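Local coordinates for tautomerase domain-containing protein (Gammaproteobacteria bacterium SG8_31, PDB 7M59) that is of uncharacterised function but belongs to the tautomerase family, whose small beta-alpha-beta subunits assemble here into a hexamer, at residues C5-G10 / I42-G47. Numbering follows the deposited sequence.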
ATOM      1  N   CYS A   5      -1.289   7.506   4.287  1.00 17.53           N
ATOM      2  CA  CYS A   5      -0.277   8.387   4.868  1.00 17.68           C
ATOM      3  C   CYS A   5       0.525   7.577   5.873  1.00 17.57           C
ATOM      4  O   CYS A   5       0.037   7.298   6.970  1.00 18.10           O
ATOM      5  CB  CYS A   5      -0.924   9.592   5.548  1.00 18.94           C
ATOM      6  SG  CYS A   5      -2.081  10.482   4.513  1.00 20.99           S
ATOM      7  N   ASP A   6       1.740   7.178   5.500  1.00 16.85           N
ATOM      8  CA  ASP A   6       2.637   6.483   6.422  1.00 18.03           C
ATOM      9  C   ASP A   6       3.555   7.526   7.043  1.00 19.34           C
ATOM     10  O   ASP A   6       4.503   8.002   6.402  1.00 19.29           O
ATOM     11  CB  ASP A   6       3.430   5.397   5.710  1.00 18.05           C
ATOM     12  CG  ASP A   6       2.605   4.158   5.441  1.00 18.50           C
ATOM     13  OD1 ASP A   6       2.464   3.317   6.364  1.00 18.07           O
ATOM     14  OD2 ASP A   6       2.123   4.032   4.304  1.00 17.86           O
ATOM     15  N   ILE A   7       3.275   7.873   8.301  1.00 19.16           N
ATOM     16  CA  ILE A   7       3.963   8.953   8.994  1.00 19.36           C
ATOM     17  C   ILE A   7       4.664   8.399  10.227  1.00 20.31           C
ATOM     18  O   ILE A   7       4.364   7.306  10.711  1.00 20.42           O
ATOM     19  CB  ILE A   7       2.990  10.088   9.378  1.00 18.08           C
ATOM     20  CG1 ILE A   7       2.042   9.627  10.493  1.00 18.75           C
ATOM     21  CG2 ILE A   7       2.209  10.545   8.151  1.00 20.61           C
ATOM     22  CD1 ILE A   7       1.085  10.744  10.977  1.00 22.73           C
ATOM     23  N   ARG A   8       5.617   9.167  10.742  1.00 21.54           N
ATOM     24  CA  ARG A   8       6.297   8.750  11.961  1.00 19.30           C
ATOM     25  C   ARG A   8       5.417   9.023  13.178  1.00 19.63           C
ATOM     26  O   ARG A   8       4.690  10.018  13.225  1.00 23.25           O
ATOM     27  CB  ARG A   8       7.647   9.458  12.091  1.00 21.64           C
ATOM     28  CG  ARG A   8       8.738   8.857  11.184  1.00 21.88           C
ATOM     29  CD  ARG A   8       9.959   9.778  11.090  1.00 25.62           C
ATOM     30  NE  ARG A   8       9.527  11.057  10.549  1.00 25.84           N
ATOM     31  CZ  ARG A   8       9.919  12.251  10.976  1.00 28.48           C
ATOM     32  NH1 ARG A   8      10.806  12.371  11.962  1.00 27.16           N
ATOM     33  NH2 ARG A   8       9.407  13.333  10.405  1.00 26.00           N
ATOM     34  N   GLN A   9       5.486   8.117  14.154  1.00 21.64           N
ATOM     35  CA  GLN A   9       4.714   8.220  15.385  1.00 22.05           C
ATOM     36  C   GLN A   9       5.119   9.466  16.173  1.00 24.08           C
ATOM     37  O   GLN A   9       6.206  10.016  15.994  1.00 25.10           O
ATOM     38  CB  GLN A   9       4.939   6.975  16.249  1.00 23.79           C
ATOM     39  CG  GLN A   9       6.400   6.818  16.653  1.00 25.06           C
ATOM     40  CD  GLN A   9       6.726   5.471  17.279  1.00 28.56           C
ATOM     41  OE1 GLN A   9       5.920   4.541  17.245  1.00 32.47           O
ATOM     42  NE2 GLN A   9       7.918   5.362  17.856  1.00 30.79           N
ATOM     43  N   GLY A  10       4.228   9.908  17.059  1.00 23.67           N
ATOM     44  CA  GLY A  10       4.542  10.992  17.981  1.00 26.61           C
ATOM     45  C   GLY A  10       3.694  12.236  17.833  1.00 30.20           C
ATOM     46  O   GLY A  10       3.812  13.150  18.668  1.00 27.21           O
ATOM     47  N   ILE A  42      -4.339   6.772   7.927  1.00 18.13           N
ATOM     48  CA  ILE A  42      -3.087   7.147   8.574  1.00 17.94           C
ATOM     49  C   ILE A  42      -2.501   5.922   9.262  1.00 18.43           C
ATOM     50  O   ILE A  42      -3.203   5.220  10.002  1.00 19.01           O
ATOM     51  CB  ILE A  42      -3.297   8.276   9.597  1.00 18.31           C
ATOM     52  CG1 ILE A  42      -3.868   9.521   8.911  1.00 18.74           C
ATOM     53  CG2 ILE A  42      -1.978   8.583  10.303  1.00 20.18           C
ATOM     54  CD1 ILE A  42      -4.422  10.555   9.901  1.00 22.46           C
ATOM     55  N   ARG A  43      -1.219   5.666   9.025  1.00 17.64           N
ATOM     56  CA  ARG A  43      -0.483   4.627   9.735  1.00 17.45           C
ATOM     57  C   ARG A  43       0.771   5.241  10.335  1.00 18.77           C
ATOM     58  O   ARG A  43       1.488   5.974   9.647  1.00 18.61           O
ATOM     59  CB  ARG A  43      -0.092   3.473   8.799  1.00 17.66           C
ATOM     60  CG  ARG A  43      -1.267   2.623   8.330  1.00 18.21           C
ATOM     61  CD  ARG A  43      -0.782   1.458   7.443  1.00 17.83           C
ATOM     62  NE  ARG A  43      -0.202   1.964   6.198  1.00 16.58           N
ATOM     63  CZ  ARG A  43      -0.799   1.922   5.006  1.00 18.46           C
ATOM     64  NH1 ARG A  43      -2.004   1.363   4.852  1.00 17.01           N
ATOM     65  NH2 ARG A  43      -0.181   2.436   3.949  1.00 15.57           N
ATOM     66  N   GLU A  44       1.044   4.931  11.602  1.00 20.78           N
ATOM     67  CA  GLU A  44       2.236   5.416  12.290  1.00 20.83           C
ATOM     68  C   GLU A  44       3.277   4.317  12.416  1.00 21.47           C
ATOM     69  O   GLU A  44       2.942   3.152  12.656  1.00 22.54           O
ATOM     70  CB  GLU A  44       1.897   5.923  13.693  1.00 22.60           C
ATOM     71  CG  GLU A  44       0.998   7.121  13.717  1.00 23.98           C
ATOM     72  CD  GLU A  44       0.517   7.430  15.124  1.00 27.66           C
ATOM     73  OE1 GLU A  44      -0.016   6.518  15.795  1.00 30.66           O
ATOM     74  OE2 GLU A  44       0.702   8.576  15.562  1.00 27.70           O
ATOM     75  N   THR A  45       4.539   4.707  12.300  1.00 21.01           N
ATOM     76  CA  THR A  45       5.682   3.822  12.451  1.00 21.47           C
ATOM     77  C   THR A  45       6.789   4.559  13.183  1.00 21.62           C
ATOM     78  O   THR A  45       6.829   5.795  13.186  1.00 21.47           O
ATOM     79  CB  THR A  45       6.202   3.314  11.095  1.00 23.64           C
ATOM     80  OG1 THR A  45       6.112   4.357  10.114  1.00 23.60           O
ATOM     81  CG2 THR A  45       5.409   2.095  10.644  1.00 24.13           C
ATOM     82  N   PRO A  46       7.709   3.831  13.809  1.00 21.78           N
ATOM     83  CA  PRO A  46       8.897   4.483  14.362  1.00 23.42           C
ATOM     84  C   PRO A  46       9.731   5.113  13.256  1.00 24.80           C
ATOM     85  O   PRO A  46       9.713   4.679  12.100  1.00 21.15           O
ATOM     86  CB  PRO A  46       9.656   3.336  15.041  1.00 26.26           C
ATOM     87  CG  PRO A  46       8.676   2.254  15.214  1.00 29.23           C
ATOM     88  CD  PRO A  46       7.689   2.384  14.095  1.00 24.84           C
ATOM     89  N   GLY A  47      10.478   6.152  13.627  1.00 24.57           N
ATOM     90  CA  GLY A  47      11.368   6.773  12.665  1.00 23.77           C
ATOM     91  C   GLY A  47      12.343   5.796  12.044  1.00 24.16           C
ATOM     92  O   GLY A  47      12.686   5.925  10.868  1.00 23.12           O
TER
HETATM   93  O   HOH W   1       3.516   4.048   8.750  1.00 24.77           O
HETATM   94  O   HOH W   2       2.270  10.557  14.550  1.00 22.56           O
HETATM   95  O   HOH W   3       4.618   3.151  15.667  1.00 37.29           O
HETATM   96  O   HOH W   4       1.569   9.442  17.984  1.00 33.79           O
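Asp6 and Arg43 meet through matching first torsions: each CG stands anti to its own carbonyl carbon (chi1 -77° and -70°). Both lie on the parallel strands of the beta-alpha-beta unit of the tautomerase fold. The Arg43 chain then bends at chi3, which places NE, and the guanidinium grips the carboxylate side-on. NE of Arg43 donates to Asp6 OD1 at 3.0 Å, and NH2 of Arg43 to Asp6 OD2 at 2.8 Å. Both oxygens are met on their syn sides, with both nitrogens standing somewhat out of the carboxylate plane; the two planes are 34° apart. Helix 13-31 connects these strands and packs on the other face of the sheet, against Cys5 and Ile42.

The backbones are joined by Arg43 N to Cys5 O, Ile7 N to Arg43 O, and Thr45 N to Ile7 O. Just past the end of strand 2-8, Gln9 N donates to Thr45 O at 2.9 Å. On the helix side, Ile7 CD1 rests on Ile42 CG2 at 3.8 Å. The Gln9 side chain runs over Pro46; NE2 packs 3.7 Å from Pro46 CA and is hydrogen-bonded to Glu59 OE1. Glu44 OE2 pairs with Lys16 and takes hydrogen bonds from two waters, one held by Arg8 O and the other by Gly10 N.

The assembly extends the charge network. Asp6 OD1 also pairs with Arg43 NH1 of a neighbouring subunit, and Asp6 is buried. A water links the two strands, donating to Asp6 OD1 at 2.7 Å and lying 2.9 Å from Thr45 OG1, which is also hydrogen-bonded to His50 NE2.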